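Local coordinates for protein HTH-type transcriptional activator AmpR (Citrobacter freundii, PDB 3KOS) that regulates expression of the AmpC beta-lactamase gene as a LysR-type transcription factor, represented by its effector-binding domain, at residues 17-22 against 48-53; 112-117 against 152-157; 71-76 against 183-188; 58-63 against 194-199. All blocks are in the same frame, centred on the assembly; numbering follows the deposited sequence.

Overall arrangement
Contacts 1 and 3 lie between neighbouring strands of one six-stranded mixed sheet, contact 4 lays the C-terminal helix against it, and contact 2 reaches an edge strand, 153-156, in the other lobe, about 30 Å from contact 4 centre to centre. Contacts 1, 2 and 4 are buried, whereas contact 3 lies at the surface. Contact 1 is polar and built on main-chain bonds and a histidine ring where strand 12-19 turns into its helix. Contacts 2 and 4 pack a helix on a strand through an aromatic ring. Contact 3 pairs antiparallel strands and adds a salt bridge. Contacts 3 and 4 touch through Arg186 and Met196, while contacts 1 and 4 share the pairing of strands 12-19 and 61-66.

Contact 1 (17-22 against 48-53); sequences GVVGTF and HNNRVD
The carbonyl oxygen of His48 is gripped by three partners. Gly20 N donates to His48 O at 3.0 Å, nearly along the C=O axis (165°); the lesser two are the CA-H of Val19, with CA 3.4 Å from His48 O, and a water that adds a weak, long bond. One residue pair back, His48 N donates to Val18 O at 3.1 Å. These two main-chain bonds bracket the parallel bridge of Val19 with His48, where strand 12-19 ends and Val19 becomes the N-cap residue of helix 20-37.

With CG between the backbone N and the carbonyl carbon (chi1 56°), the imidazole is laid against the main chain of 17-19. Gly17, having no side chain, lets the ring settle close, and His48 NE2 makes a weak bond to Gly17 O at 3.0 Å. On the other ring nitrogen, Asn50 N donates to His48 ND1 at 2.9 Å, in the ring plane. One face lies against Val19 N and Val18 C, and CG1 of Val52 sits 3.8 Å above the centre of the opposite face. Val19 CB also meets His48 CE1 at 3.7 Å, a compact branched side chain beside a flat one.

Asn50 OD1 finds its hydrogen-bond partner in Tyr65 N, and Thr21 OG1 binds a MES buffer molecule, which may mark a pocket between the lobes. The in-plane bond to ND1 chiefly holds the ring, helped by the weak NE2 bond and the groups on its two faces. With ND1 accepting, the neutral tautomer protonated on NE2 is probable, though the NE2 side rests on that weak bond.

Contact 2 (112-117 against 152-157); sequences RDEWAL and VAIAPV
Trp115 has CG anti to its carbonyl carbon (chi1 -83°), which carries the indole from the first turn of its helix across to strand 153-156. In Ile154, with CG1 anti to the backbone N (chi1 -174°), CG2 falls between the N and the carbonyl carbon, and it is this methyl that meets the indole. Ile154 CG2 stands 3.9 Å from the centroid of the five-membered ring of Trp115, 26° off its normal, a CH-pi contact over one face. At the far end of the indole, Trp115 CH2 touches Val152 CG1 at 3.7 Å, and Trp115 CZ2 comes within 3.4 Å of Val152 O. The indole N-H is used elsewhere, on Leu107 O of strand 106-109.

In this lobe of the LysR effector-binding domain, an alpha/beta unit of the periplasmic-binding-protein type, strand 153-156 lies between two helices. Ile154 faces helix 114-121 with a broad branched side chain, whereas the small Ala153 and Ala155 let helix 139-147 pack close.

Glu114 crosses Ile154 at a slant, its extended chain bringing OE1 to 3.9 Å from Ile154 CG2. Its buried carboxylate is satisfied by polar partners: OE2 binds Ser109 OG, and a water that donates to Ile154 O at 2.7 Å also donates weakly to Glu114 OE2.

Contact 3 (71-76 against 183-188); sequences HDTDAQ and WITRLQ
Thr73 and Thr185 form the tight part of this contact: from its pairing with Leu187, Thr73 reaches Thr185 diagonally, and Thr73 CG2 presses on Thr185 CB at 3.4 Å, closer than usual for two carbons. On the same face Ala75 and Thr185 are a non-hydrogen-bonded pair, Ala75 CB lying 3.8 Å from Thr185 CG2, and small side chains suit it because the backbones approach closely here. The Thr185 hydroxyl is hydrogen-bonded to Arg64 NH2 on strand 61-66, so the polar group is used while the methyl packs.

The two segments run antiparallel, their axes at 161°, within the mixed sheet of the effector-binding domain, between strands 73-86 and 181-187. Asp74 with Arg186 and Gln76 with Ile184 are the hydrogen-bonded pairs between these two strands, typified by Gln76 N to Ile184 O at 2.9 Å, and these residues point to the face on which helix 194-209 packs.

That side is polar and more exposed around Arg186, which, bent at chi3 (60°), brings NH2 to Asp74 OD2 at 3.2 Å in a salt bridge. OD2 lies in the guanidinium plane, while NH2 comes to it from above the carboxylate plane. Arg186 NH1 turns to Arg190 O. The looser end lies beyond the last strand pair: Gln188 N still donates to Asp72 O at 3.0 Å, and the flexible Gln188 side chain lies over the exposed Asp72 backbone.

Contact 4 (58-63 against 194-199); sequences GLDYTI and PAMREF
Strand 61-63, which begins at Tyr61, and helix 194-199, which carries Met196, point in nearly the same direction, 25° apart, with their axes 11.3 Å from each other at closest approach. That gap is filled by large side chains. Met196, present as selenomethionine, is bent at chi3 (64°), which brings its methyl over the Tyr61 ring: CE lies 3.9 Å from the ring centroid, 19° off the normal, a CH-pi contact. With SE 5.1 Å from the centroid, the pair also counts as a Met-aromatic contact. Nearer the helix, Met196 CB meets Tyr61 CE2 at 3.4 Å, so the tyrosine is held along the Met196 side chain, from CB to the methyl CE.

The long flexible chain of Met196 also runs past Asp60, whose CB is 3.8 Å from Met196 SE. The carboxylate of Asp60 is engaged outside, by Arg190 in a salt bridge and by Lys15 N. One helical turn on, Phe199 extends the apolar layer more loosely: Ile63 CD1 reaches the edge of the Phe199 ring, at 4.4 Å from CE1, and Phe34 meets that ring edge to face.

This is the helix-on-sheet layer of an alpha-beta sandwich. Tyr61 suits this buried place, because its ring packs in the apolar layer while its hydroxyl is satisfied by Ser200 OG, which in turn bonds Met196 O; the polar tip thus finds its partner within the same helix, and the ring's position is tied to it.

Contact 1 (17-22 against 48-53)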
loop_
_atom_site.group_PDB
_atom_site.type_symbol
_atom_site.label_atom_id
_atom_site.label_comp_id
_atom_site.label_asym_id
_atom_site.label_seq_id
_atom_site.Cartn_x
_atom_site.Cartn_y
_atom_site.Cartn_z
ATOM N N GLY A 17 0.731 15.120 -1.839
ATOM C CA GLY A 17 0.288 13.740 -1.995
ATOM C C GLY A 17 1.440 12.900 -2.518
ATOM O O GLY A 17 1.944 13.153 -3.612
ATOM N N VAL A 18 1.846 11.891 -1.749
ATOM C CA VAL A 18 3.075 11.157 -2.027
ATOM C C VAL A 18 2.769 9.682 -2.315
ATOM O O VAL A 18 2.094 9.036 -1.523
ATOM C CB VAL A 18 4.037 11.217 -0.805
ATOM C CG1 VAL A 18 5.366 10.525 -1.130
ATOM C CG2 VAL A 18 4.296 12.670 -0.397
ATOM N N VAL A 19 3.269 9.146 -3.424
ATOM C CA VAL A 19 3.081 7.714 -3.678
ATOM C C VAL A 19 3.648 6.938 -2.481
ATOM O O VAL A 19 4.732 7.247 -1.987
ATOM C CB VAL A 19 3.706 7.267 -5.031
ATOM C CG1 VAL A 19 5.219 7.594 -5.096
ATOM C CG2 VAL A 19 3.452 5.789 -5.281
ATOM N N GLY A 20 2.896 5.950 -1.994
ATOM C CA GLY A 20 3.206 5.340 -0.714
ATOM C C GLY A 20 4.605 4.763 -0.657
ATOM O O GLY A 20 5.300 4.857 0.363
ATOM N N THR A 21 5.018 4.152 -1.761
ATOM C CA THR A 21 6.327 3.522 -1.834
ATOM C C THR A 21 7.437 4.526 -1.532
ATOM O O THR A 21 8.383 4.228 -0.796
ATOM C CB THR A 21 6.536 2.872 -3.203
ATOM O OG1 THR A 21 5.543 1.845 -3.380
ATOM C CG2 THR A 21 7.920 2.247 -3.294
ATOM N N PHE A 22 7.315 5.717 -2.096
ATOM C CA PHE A 22 8.293 6.785 -1.839
ATOM C C PHE A 22 8.206 7.327 -0.417
ATOM O O PHE A 22 9.226 7.660 0.180
ATOM C CB PHE A 22 8.116 7.921 -2.834
ATOM C CG PHE A 22 9.200 8.974 -2.774
ATOM C CD1 PHE A 22 9.048 10.089 -1.976
ATOM C CD2 PHE A 22 10.354 8.851 -3.539
ATOM C CE1 PHE A 22 10.029 11.071 -1.931
ATOM C CE2 PHE A 22 11.344 9.828 -3.496
ATOM C CZ PHE A 22 11.179 10.938 -2.688
ATOM N N HIS A 48 -0.803 8.068 -1.753
ATOM C CA HIS A 48 -1.651 7.577 -2.831
ATOM C C HIS A 48 -0.956 6.397 -3.506
ATOM O O HIS A 48 0.185 6.067 -3.162
ATOM C CB HIS A 48 -1.972 8.701 -3.833
ATOM C CG HIS A 48 -0.763 9.370 -4.430
ATOM N ND1 HIS A 48 -0.006 8.789 -5.426
ATOM C CD2 HIS A 48 -0.207 10.585 -4.201
ATOM C CE1 HIS A 48 0.972 9.608 -5.770
ATOM N NE2 HIS A 48 0.873 10.702 -5.041
ATOM N N ASN A 49 -1.646 5.734 -4.435
ATOM C CA ASN A 49 -1.050 4.591 -5.117
ATOM C C ASN A 49 -0.602 4.917 -6.541
ATOM O O ASN A 49 -0.646 4.066 -7.438
ATOM C CB ASN A 49 -1.988 3.367 -5.078
ATOM C CG ASN A 49 -3.270 3.572 -5.876
ATOM O OD1 ASN A 49 -3.535 4.653 -6.400
ATOM N ND2 ASN A 49 -4.068 2.513 -5.982
ATOM N N ASN A 50 -0.172 6.161 -6.734
ATOM C CA ASN A 50 0.300 6.650 -8.024
ATOM C C ASN A 50 -0.799 6.995 -9.019
ATOM O O ASN A 50 -0.517 7.554 -10.074
ATOM C CB ASN A 50 1.297 5.696 -8.680
ATOM C CG ASN A 50 2.433 6.438 -9.344
ATOM O OD1 ASN A 50 3.085 7.264 -8.705
ATOM N ND2 ASN A 50 2.679 6.157 -10.616
ATOM N N ARG A 51 -2.035 6.637 -8.690
ATOM C CA ARG A 51 -3.200 7.092 -9.453
ATOM C C ARG A 51 -3.885 8.124 -8.608
ATOM O O ARG A 51 -4.521 7.801 -7.594
ATOM C CB ARG A 51 -4.180 5.954 -9.744
ATOM C CG ARG A 51 -3.656 4.936 -10.708
ATOM C CD ARG A 51 -2.716 3.999 -9.990
ATOM N NE ARG A 51 -2.375 2.848 -10.812
ATOM C CZ ARG A 51 -1.552 1.881 -10.423
ATOM N NH1 ARG A 51 -1.003 1.923 -9.214
ATOM N NH2 ARG A 51 -1.275 0.875 -11.243
ATOM N N VAL A 52 -3.743 9.374 -9.017
ATOM C CA VAL A 52 -4.171 10.474 -8.190
ATOM C C VAL A 52 -4.521 11.665 -9.067
ATOM O O VAL A 52 -3.975 11.837 -10.155
ATOM C CB VAL A 52 -3.064 10.857 -7.188
ATOM C CG1 VAL A 52 -1.818 11.321 -7.919
ATOM C CG2 VAL A 52 -3.560 11.904 -6.206
ATOM N N ASP A 53 -5.461 12.461 -8.587
ATOM C CA ASP A 53 -5.909 13.653 -9.280
ATOM C C ASP A 53 -5.638 14.825 -8.355
ATOM O O ASP A 53 -6.419 15.090 -7.435
ATOM C CB ASP A 53 -7.405 13.552 -9.565
ATOM C CG ASP A 53 -7.922 14.700 -10.407
ATOM O OD1 ASP A 53 -7.379 15.822 -10.300
ATOM O OD2 ASP A 53 -8.887 14.478 -11.171
HETATM O O HOH W 1 2.151 3.188 -2.968
#

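Contact 2 (112-117 against 152-157)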
loop_
_atom_site.group_PDB
_atom_site.type_symbol
_atom_site.label_atom_id
_atom_site.label_comp_id
_atom_site.label_asym_id
_atom_site.label_seq_id
_atom_site.Cartn_x
_atom_site.Cartn_y
_atom_site.Cartn_z
ATOM N N ARG A 112 2.376 -4.169 -17.519
ATOM C CA ARG A 112 2.296 -5.567 -17.944
ATOM C C ARG A 112 3.611 -6.223 -18.373
ATOM O O ARG A 112 3.728 -7.447 -18.346
ATOM C CB ARG A 112 1.255 -5.716 -19.060
ATOM N N ASP A 113 4.598 -5.432 -18.770
ATOM C CA ASP A 113 5.795 -6.027 -19.355
ATOM C C ASP A 113 7.058 -5.926 -18.493
ATOM O O ASP A 113 8.162 -6.138 -18.994
ATOM C CB ASP A 113 6.053 -5.446 -20.752
ATOM C CG ASP A 113 6.280 -3.939 -20.729
ATOM O OD1 ASP A 113 6.243 -3.342 -19.633
ATOM O OD2 ASP A 113 6.497 -3.352 -21.813
ATOM N N GLU A 114 6.910 -5.607 -17.211
ATOM C CA GLU A 114 8.080 -5.486 -16.334
ATOM C C GLU A 114 8.942 -6.751 -16.330
ATOM O O GLU A 114 10.172 -6.684 -16.437
ATOM C CB GLU A 114 7.651 -5.156 -14.903
ATOM C CG GLU A 114 7.109 -3.747 -14.735
ATOM C CD GLU A 114 6.505 -3.521 -13.361
ATOM O OE1 GLU A 114 6.108 -4.508 -12.707
ATOM O OE2 GLU A 114 6.422 -2.352 -12.941
ATOM N N TRP A 115 8.299 -7.905 -16.187
ATOM C CA TRP A 115 9.038 -9.164 -16.164
ATOM C C TRP A 115 9.619 -9.514 -17.535
ATOM O O TRP A 115 10.750 -9.977 -17.630
ATOM C CB TRP A 115 8.179 -10.304 -15.601
ATOM C CG TRP A 115 8.207 -10.309 -14.106
ATOM C CD1 TRP A 115 7.191 -9.963 -13.257
ATOM C CD2 TRP A 115 9.330 -10.636 -13.280
ATOM N NE1 TRP A 115 7.617 -10.065 -11.947
ATOM C CE2 TRP A 115 8.925 -10.479 -11.938
ATOM C CE3 TRP A 115 10.641 -11.043 -13.548
ATOM C CZ2 TRP A 115 9.783 -10.730 -10.866
ATOM C CZ3 TRP A 115 11.493 -11.294 -12.488
ATOM C CH2 TRP A 115 11.060 -11.134 -11.157
ATOM N N ALA A 116 8.849 -9.275 -18.591
ATOM C CA ALA A 116 9.347 -9.496 -19.941
ATOM C C ALA A 116 10.612 -8.669 -20.163
ATOM O O ALA A 116 11.599 -9.160 -20.708
ATOM C CB ALA A 116 8.284 -9.135 -20.971
ATOM N N LEU A 117 10.589 -7.420 -19.715
ATOM C CA LEU A 117 11.722 -6.526 -19.916
ATOM C C LEU A 117 12.938 -6.923 -19.086
ATOM O O LEU A 117 14.059 -6.888 -19.584
ATOM C CB LEU A 117 11.329 -5.070 -19.653
ATOM C CG LEU A 117 10.297 -4.535 -20.655
ATOM C CD1 LEU A 117 9.683 -3.227 -20.187
ATOM C CD2 LEU A 117 10.921 -4.375 -22.042
ATOM N N VAL A 152 7.985 -13.965 -6.500
ATOM C CA VAL A 152 9.122 -13.077 -6.677
ATOM C C VAL A 152 8.616 -11.740 -7.205
ATOM O O VAL A 152 7.905 -11.694 -8.204
ATOM C CB VAL A 152 10.143 -13.676 -7.661
ATOM C CG1 VAL A 152 11.326 -12.715 -7.860
ATOM C CG2 VAL A 152 10.628 -15.024 -7.147
ATOM N N ALA A 153 8.966 -10.666 -6.503
ATOM C CA ALA A 153 8.544 -9.322 -6.876
ATOM C C ALA A 153 9.593 -8.656 -7.760
ATOM O O ALA A 153 10.732 -9.098 -7.826
ATOM C CB ALA A 153 8.345 -8.488 -5.627
ATOM N N ILE A 154 9.195 -7.600 -8.449
ATOM C CA ILE A 154 10.166 -6.730 -9.093
ATOM C C ILE A 154 9.754 -5.299 -8.785
ATOM O O ILE A 154 8.612 -4.900 -9.038
ATOM C CB ILE A 154 10.304 -7.022 -10.615
ATOM C CG1 ILE A 154 11.437 -6.177 -11.224
ATOM C CG2 ILE A 154 8.971 -6.814 -11.337
ATOM C CD1 ILE A 154 11.812 -6.589 -12.651
ATOM N N ALA A 155 10.677 -4.535 -8.211
ATOM C CA ALA A 155 10.340 -3.226 -7.671
ATOM C C ALA A 155 11.581 -2.359 -7.502
ATOM O O ALA A 155 12.705 -2.856 -7.608
ATOM C CB ALA A 155 9.606 -3.386 -6.328
ATOM N N PRO A 156 11.387 -1.055 -7.248
ATOM C CA PRO A 156 12.546 -0.169 -7.070
ATOM C C PRO A 156 13.337 -0.519 -5.813
ATOM O O PRO A 156 12.870 -0.304 -4.694
ATOM C CB PRO A 156 11.912 1.214 -6.929
ATOM C CG PRO A 156 10.633 1.115 -7.701
ATOM C CD PRO A 156 10.131 -0.292 -7.375
ATOM N N VAL A 157 14.539 -1.039 -6.001
ATOM C CA VAL A 157 15.277 -1.619 -4.888
ATOM C C VAL A 157 15.601 -0.591 -3.801
ATOM O O VAL A 157 15.576 -0.920 -2.613
ATOM C CB VAL A 157 16.579 -2.314 -5.360
ATOM C CG1 VAL A 157 16.270 -3.346 -6.433
ATOM C CG2 VAL A 157 17.560 -1.309 -5.894
HETATM O O HOH W 2 6.964 -3.077 -10.161
#

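Contact 3 (71-76 against 183-188)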
loop_
_atom_site.group_PDB
_atom_site.type_symbol
_atom_site.label_atom_id
_atom_site.label_comp_id
_atom_site.label_asym_id
_atom_site.label_seq_id
_atom_site.Cartn_x
_atom_site.Cartn_y
_atom_site.Cartn_z
ATOM N N HIS A 71 1.547 15.959 -19.127
ATOM C CA HIS A 71 1.178 17.193 -19.816
ATOM C C HIS A 71 0.634 18.253 -18.853
ATOM O O HIS A 71 0.090 17.926 -17.805
ATOM C CB HIS A 71 0.143 16.903 -20.902
ATOM C CG HIS A 71 0.506 15.756 -21.795
ATOM N ND1 HIS A 71 1.649 15.744 -22.567
ATOM C CD2 HIS A 71 -0.135 14.590 -22.054
ATOM C CE1 HIS A 71 1.703 14.616 -23.253
ATOM N NE2 HIS A 71 0.631 13.900 -22.962
ATOM N N ASP A 72 0.779 19.527 -19.212
ATOM C CA ASP A 72 0.316 20.626 -18.353
ATOM C C ASP A 72 0.828 20.460 -16.918
ATOM O O ASP A 72 0.127 20.753 -15.942
ATOM C CB ASP A 72 -1.215 20.699 -18.337
ATOM C CG ASP A 72 -1.821 20.725 -19.730
ATOM O OD1 ASP A 72 -1.113 21.108 -20.691
ATOM O OD2 ASP A 72 -3.014 20.364 -19.857
ATOM N N THR A 73 2.056 19.975 -16.793
ATOM C CA THR A 73 2.618 19.690 -15.487
ATOM C C THR A 73 4.064 20.132 -15.421
ATOM O O THR A 73 4.848 19.852 -16.324
ATOM C CB THR A 73 2.551 18.188 -15.183
ATOM O OG1 THR A 73 1.203 17.823 -14.866
ATOM C CG2 THR A 73 3.428 17.851 -14.026
ATOM N N ASP A 74 4.408 20.818 -14.341
ATOM C CA ASP A 74 5.780 21.202 -14.084
ATOM C C ASP A 74 6.398 20.104 -13.232
ATOM O O ASP A 74 6.041 19.957 -12.068
ATOM C CB ASP A 74 5.801 22.530 -13.337
ATOM C CG ASP A 74 7.196 23.088 -13.174
ATOM O OD1 ASP A 74 8.115 22.620 -13.884
ATOM O OD2 ASP A 74 7.369 24.002 -12.335
ATOM N N ALA A 75 7.319 19.339 -13.814
ATOM C CA ALA A 75 7.884 18.167 -13.152
ATOM C C ALA A 75 9.361 18.346 -12.838
ATOM O O ALA A 75 10.128 18.823 -13.675
ATOM C CB ALA A 75 7.677 16.924 -14.017
ATOM N N GLN A 76 9.756 17.959 -11.629
ATOM C CA GLN A 76 11.154 17.993 -11.230
ATOM C C GLN A 76 11.627 16.616 -10.765
ATOM O O GLN A 76 10.967 15.963 -9.964
ATOM C CB GLN A 76 11.378 19.044 -10.135
ATOM C CG GLN A 76 12.783 19.023 -9.565
ATOM C CD GLN A 76 13.209 20.366 -9.000
ATOM O OE1 GLN A 76 12.433 21.043 -8.315
ATOM N NE2 GLN A 76 14.451 20.760 -9.281
ATOM N N TRP A 183 9.409 11.640 -9.254
ATOM C CA TRP A 183 9.328 13.054 -9.620
ATOM C C TRP A 183 8.427 13.792 -8.651
ATOM O O TRP A 183 7.542 13.196 -8.030
ATOM C CB TRP A 183 8.701 13.195 -11.010
ATOM C CG TRP A 183 9.473 12.546 -12.096
ATOM C CD1 TRP A 183 9.488 11.221 -12.423
ATOM C CD2 TRP A 183 10.343 13.202 -13.030
ATOM N NE1 TRP A 183 10.324 11.010 -13.498
ATOM C CE2 TRP A 183 10.860 12.209 -13.887
ATOM C CE3 TRP A 183 10.740 14.533 -13.217
ATOM C CZ2 TRP A 183 11.747 12.503 -14.921
ATOM C CZ3 TRP A 183 11.623 14.825 -14.245
ATOM C CH2 TRP A 183 12.117 13.813 -15.081
ATOM N N ILE A 184 8.638 15.098 -8.529
ATOM C CA ILE A 184 7.660 15.939 -7.846
ATOM C C ILE A 184 6.996 16.850 -8.893
ATOM O O ILE A 184 7.676 17.442 -9.723
ATOM C CB ILE A 184 8.298 16.751 -6.686
ATOM C CG1 ILE A 184 7.216 17.492 -5.882
ATOM C CG2 ILE A 184 9.385 17.694 -7.199
ATOM C CD1 ILE A 184 7.683 17.982 -4.496
ATOM N N THR A 185 5.677 16.940 -8.872
ATOM C CA THR A 185 4.969 17.646 -9.934
ATOM C C THR A 185 3.947 18.644 -9.405
ATOM O O THR A 185 3.303 18.412 -8.378
ATOM C CB THR A 185 4.298 16.660 -10.946
ATOM O OG1 THR A 185 3.182 15.993 -10.339
ATOM C CG2 THR A 185 5.300 15.625 -11.416
ATOM N N ARG A 186 3.827 19.765 -10.115
ATOM C CA ARG A 186 2.842 20.798 -9.818
ATOM C C ARG A 186 1.998 20.974 -11.074
ATOM O O ARG A 186 2.539 21.093 -12.173
ATOM C CB ARG A 186 3.574 22.119 -9.494
ATOM C CG ARG A 186 2.684 23.334 -9.324
ATOM C CD ARG A 186 3.509 24.639 -9.226
ATOM N NE ARG A 186 4.330 24.874 -10.417
ATOM C CZ ARG A 186 3.925 25.581 -11.468
ATOM N NH1 ARG A 186 2.719 26.129 -11.474
ATOM N NH2 ARG A 186 4.725 25.747 -12.510
ATOM N N LEU A 187 0.680 20.964 -10.934
ATOM C CA LEU A 187 -0.163 21.316 -12.077
ATOM C C LEU A 187 0.265 22.701 -12.529
ATOM O O LEU A 187 0.472 23.578 -11.702
ATOM C CB LEU A 187 -1.637 21.347 -11.682
ATOM C CG LEU A 187 -2.301 19.988 -11.485
ATOM C CD1 LEU A 187 -3.780 20.168 -11.179
ATOM C CD2 LEU A 187 -2.104 19.133 -12.732
ATOM N N GLN A 188 0.401 22.904 -13.831
ATOM C CA GLN A 188 0.819 24.214 -14.318
ATOM C C GLN A 188 -0.142 25.309 -13.876
ATOM O O GLN A 188 0.248 26.463 -13.735
ATOM C CB GLN A 188 1.016 24.209 -15.836
ATOM C CG GLN A 188 2.220 23.377 -16.259
ATOM C CD GLN A 188 2.689 23.664 -17.672
ATOM O OE1 GLN A 188 1.880 23.879 -18.584
ATOM N NE2 GLN A 188 4.009 23.656 -17.867
#

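Contact 4 (58-63 against 194-199)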
loop_
_atom_site.group_PDB
_atom_site.type_symbol
_atom_site.label_atom_id
_atom_site.label_comp_id
_atom_site.label_asym_id
_atom_site.label_seq_id
_atom_site.Cartn_x
_atom_site.Cartn_y
_atom_site.Cartn_z
ATOM N N GLY A 58 -6.945 18.772 -4.123
ATOM C CA GLY A 58 -6.451 20.066 -3.689
ATOM C C GLY A 58 -5.002 20.021 -3.235
ATOM O O GLY A 58 -4.614 20.694 -2.277
ATOM N N LEU A 59 -4.189 19.246 -3.940
ATOM C CA LEU A 59 -2.770 19.144 -3.614
ATOM C C LEU A 59 -1.961 20.325 -4.140
ATOM O O LEU A 59 -2.279 20.885 -5.189
ATOM C CB LEU A 59 -2.188 17.860 -4.198
ATOM C CG LEU A 59 -2.848 16.549 -3.765
ATOM C CD1 LEU A 59 -2.180 15.386 -4.486
ATOM C CD2 LEU A 59 -2.777 16.374 -2.249
ATOM N N ASP A 60 -0.905 20.686 -3.420
ATOM C CA ASP A 60 0.086 21.620 -3.960
ATOM C C ASP A 60 1.059 20.877 -4.866
ATOM O O ASP A 60 1.262 21.253 -6.025
ATOM C CB ASP A 60 0.826 22.324 -2.817
ATOM C CG ASP A 60 -0.087 23.231 -2.020
ATOM O OD1 ASP A 60 -0.822 24.021 -2.653
ATOM O OD2 ASP A 60 -0.085 23.154 -0.778
ATOM N N TYR A 61 1.648 19.807 -4.325
ATOM C CA TYR A 61 2.583 18.963 -5.048
ATOM C C TYR A 61 2.119 17.507 -5.026
ATOM O O TYR A 61 1.452 17.074 -4.085
ATOM C CB TYR A 61 3.948 18.983 -4.371
ATOM C CG TYR A 61 4.862 20.129 -4.756
ATOM C CD1 TYR A 61 5.005 20.528 -6.081
ATOM C CD2 TYR A 61 5.626 20.770 -3.791
ATOM C CE1 TYR A 61 5.875 21.563 -6.427
ATOM C CE2 TYR A 61 6.486 21.799 -4.128
ATOM C CZ TYR A 61 6.602 22.191 -5.442
ATOM O OH TYR A 61 7.475 23.217 -5.752
ATOM N N THR A 62 2.525 16.763 -6.045
ATOM C CA THR A 62 2.338 15.312 -6.092
ATOM C C THR A 62 3.705 14.658 -6.257
ATOM O O THR A 62 4.473 15.023 -7.146
ATOM C CB THR A 62 1.485 14.921 -7.303
ATOM O OG1 THR A 62 0.231 15.609 -7.245
ATOM C CG2 THR A 62 1.239 13.412 -7.329
ATOM N N ILE A 63 4.036 13.704 -5.394
ATOM C CA ILE A 63 5.251 12.939 -5.624
ATOM C C ILE A 63 4.806 11.612 -6.209
ATOM O O ILE A 63 3.920 10.970 -5.664
ATOM C CB ILE A 63 6.071 12.761 -4.353
ATOM C CG1 ILE A 63 6.633 14.132 -3.921
ATOM C CG2 ILE A 63 7.193 11.759 -4.609
ATOM C CD1 ILE A 63 7.392 14.112 -2.595
ATOM N N PRO A 194 5.921 30.133 -1.718
ATOM C CA PRO A 194 7.255 30.049 -1.114
ATOM C C PRO A 194 7.478 28.721 -0.389
ATOM O O PRO A 194 8.584 28.183 -0.433
ATOM C CB PRO A 194 7.258 31.199 -0.098
ATOM C CG PRO A 194 6.210 32.140 -0.576
ATOM C CD PRO A 194 5.177 31.330 -1.290
ATOM N N ALA A 195 6.453 28.224 0.290
ATOM C CA ALA A 195 6.562 26.959 1.023
ATOM C C ALA A 195 6.873 25.819 0.054
ATOM O O ALA A 195 7.683 24.942 0.351
ATOM C CB ALA A 195 5.281 26.672 1.780
HETATM N N MSE A 196 6.232 25.840 -1.111
HETATM C CA MSE A 196 6.504 24.836 -2.139
HETATM C C MSE A 196 7.945 24.926 -2.637
HETATM O O MSE A 196 8.643 23.913 -2.730
HETATM C CB MSE A 196 5.507 24.966 -3.300
HETATM C CG MSE A 196 4.079 24.609 -2.891
HETATM SE SE MSE A 196 2.747 25.245 -4.204
HETATM C CE MSE A 196 3.302 24.163 -5.733
ATOM N N ARG A 197 8.410 26.141 -2.936
ATOM C CA ARG A 197 9.770 26.295 -3.433
ATOM C C ARG A 197 10.759 25.782 -2.399
ATOM O O ARG A 197 11.756 25.148 -2.740
ATOM C CB ARG A 197 10.074 27.766 -3.783
ATOM C CG ARG A 197 9.424 28.249 -5.077
ATOM C CD ARG A 197 9.876 29.689 -5.451
ATOM N NE ARG A 197 9.241 30.683 -4.592
ATOM C CZ ARG A 197 8.040 31.202 -4.827
ATOM N NH1 ARG A 197 7.362 30.829 -5.901
ATOM N NH2 ARG A 197 7.513 32.094 -3.996
ATOM N N GLU A 198 10.487 26.071 -1.134
ATOM C CA GLU A 198 11.377 25.656 -0.059
ATOM C C GLU A 198 11.400 24.146 0.122
ATOM O O GLU A 198 12.464 23.541 0.252
ATOM C CB GLU A 198 11.008 26.381 1.235
ATOM C CG GLU A 198 11.466 27.843 1.179
ATOM C CD GLU A 198 10.971 28.695 2.319
ATOM O OE1 GLU A 198 10.075 28.255 3.067
ATOM O OE2 GLU A 198 11.478 29.831 2.455
ATOM N N PHE A 199 10.224 23.533 0.122
ATOM C CA PHE A 199 10.166 22.080 0.208
ATOM C C PHE A 199 10.890 21.409 -0.969
ATOM O O PHE A 199 11.654 20.468 -0.775
ATOM C CB PHE A 199 8.723 21.592 0.293
ATOM C CG PHE A 199 8.607 20.094 0.359
ATOM C CD1 PHE A 199 8.486 19.351 -0.799
ATOM C CD2 PHE A 199 8.662 19.435 1.578
ATOM C CE1 PHE A 199 8.390 17.963 -0.750
ATOM C CE2 PHE A 199 8.573 18.049 1.637
ATOM C CZ PHE A 199 8.431 17.315 0.467
#